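Local coordinates for monosaccharide ABC transporter substrate-binding protein, CUT2 family (Bradyrhizobium sp., PDB 4YHS) that probably captures a sugar or related solute in the periplasm and hands it to a CUT2-family ABC transporter for import, at residues A[103-106]-A[107-111]. Residues are numbered along the deposited sequence; the frame is centred on the assembly and turned at random. Where two conformers were deposited one is given.
Sequences NKQI and SQIED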
# COMPACT_ATOMS: atom_id res chain seq x y z
N ASN A 103 -19.26 -10.97 -5.11
CA ASN A 103 -20.63 -11.21 -4.66
C ASN A 103 -20.73 -11.48 -3.17
O ASN A 103 -21.71 -11.09 -2.53
CB ASN A 103 -21.24 -12.36 -5.43
CG ASN A 103 -21.49 -12.01 -6.87
OD1 ASN A 103 -21.70 -10.85 -7.20
ND2 ASN A 103 -21.46 -13.02 -7.74
N LYS A 104 -19.70 -12.10 -2.60
CA LYS A 104 -19.70 -12.35 -1.16
C LYS A 104 -19.45 -11.03 -0.42
O LYS A 104 -20.05 -10.77 0.62
CB LYS A 104 -18.68 -13.41 -0.79
CG LYS A 104 -18.40 -13.54 0.69
CD LYS A 104 -19.61 -13.99 1.46
CE LYS A 104 -19.77 -15.51 1.40
NZ LYS A 104 -20.24 -16.05 2.71
N GLN A 105 -18.62 -10.16 -0.98
CA GLN A 105 -18.38 -8.89 -0.33
C GLN A 105 -19.67 -8.05 -0.34
O GLN A 105 -20.01 -7.43 0.65
CB GLN A 105 -17.24 -8.14 -0.98
CG GLN A 105 -17.00 -6.79 -0.34
CD GLN A 105 -15.72 -6.16 -0.76
OE1 GLN A 105 -15.42 -6.09 -1.94
NE2 GLN A 105 -14.93 -5.69 0.22
N ILE A 106 -20.41 -8.09 -1.44
CA ILE A 106 -21.67 -7.39 -1.51
C ILE A 106 -22.62 -7.90 -0.42
O ILE A 106 -23.19 -7.09 0.32
CB ILE A 106 -22.28 -7.50 -2.91
CG1 ILE A 106 -21.42 -6.69 -3.90
CG2 ILE A 106 -23.72 -6.99 -2.92
CD1 ILE A 106 -21.83 -6.86 -5.35
N SER A 107 -22.77 -9.22 -0.31
CA SER A 107 -23.69 -9.79 0.68
C SER A 107 -23.22 -9.50 2.11
O SER A 107 -24.04 -9.21 2.99
CB SER A 107 -23.86 -11.30 0.47
OG SER A 107 -22.62 -11.98 0.41
N GLN A 108 -21.91 -9.55 2.35
CA GLN A 108 -21.37 -9.29 3.69
C GLN A 108 -21.62 -7.84 4.13
O GLN A 108 -21.98 -7.58 5.29
CB GLN A 108 -19.87 -9.61 3.75
CG GLN A 108 -19.55 -11.08 3.76
CD GLN A 108 -18.05 -11.33 3.80
OE1 GLN A 108 -17.28 -10.71 3.07
NE2 GLN A 108 -17.64 -12.28 4.64
N ILE A 109 -21.43 -6.90 3.21
CA ILE A 109 -21.78 -5.49 3.45
C ILE A 109 -23.29 -5.30 3.65
O ILE A 109 -23.73 -4.64 4.59
CB ILE A 109 -21.28 -4.58 2.27
CG1 ILE A 109 -19.75 -4.51 2.28
CG2 ILE A 109 -21.90 -3.19 2.34
CD1 ILE A 109 -19.11 -4.03 0.94
N GLU A 110 -24.10 -5.87 2.76
CA GLU A 110 -25.55 -5.77 2.92
C GLU A 110 -25.95 -6.29 4.30
O GLU A 110 -26.76 -5.68 5.01
CB GLU A 110 -26.29 -6.56 1.85
CG GLU A 110 -26.30 -5.92 0.49
CD GLU A 110 -26.95 -6.78 -0.56
OE1 GLU A 110 -26.86 -8.03 -0.48
OE2 GLU A 110 -27.56 -6.19 -1.47
N ASP A 111 -25.37 -7.42 4.68
CA ASP A 111 -25.71 -8.05 5.94
C ASP A 111 -25.25 -7.21 7.14
O ASP A 111 -25.98 -7.12 8.13
CB ASP A 111 -25.11 -9.45 6.01
CG ASP A 111 -25.76 -10.43 5.03
OD1 ASP A 111 -26.81 -10.12 4.43
OD2 ASP A 111 -25.21 -11.53 4.89
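Residues 103-106 and 107-111 are consecutive turns of one regular alpha-helix, joined by i to i+4 backbone hydrogen bonds from the amides of Ser107, Gln108, Ile109 and Glu110 to the carbonyls of Asn103, Lys104, Gln105 and Ile106; the Ile109 N to Gln105 O bond, 3.0 Å long, is nearly straight at 170°. Ser107, in one of its two conformers, turns its side chain back over the preceding turn: chi1 of 52° brings Ser107 OG to 2.8 Å from Lys104 O. Serine suits this place because its short hydroxyl can reach a carbonyl three residues back. Lys104 and Gln108 meet through their aliphatic parts, Lys104 CD resting 3.7 Å from Gln108 CG. Lys104 is exposed to solvent, whereas glutamine suits position 108 because its methylenes pack while its amide NE2 donates to Glu95 O of strand 90-95. On the buried side, CG of Gln105 packs 3.7 Å from CD1 of Ile109, hydrocarbon against hydrocarbon. Gln105 has an outstretched chain (chi2 168°), carrying its amide away from the helix to Ser64 OG, Gly123 O and Ile125 N, so that a buried polar group has partners for both its oxygen and its nitrogen. Ile106 and Glu110 run alongside one another, Ile106 CG2 4.0 Å from Glu110 CD; Glu110 is exposed, and its side chain also touches Val133. Helix 102-115 is the beta-alpha-beta crossover between parallel strands 90-95 and 119-122, which flank strand 60-65 in the sheet of one lobe, and Ile109 packs against Ile122 of strand 119-122 and Val133 and Ile137 of helix 131-138.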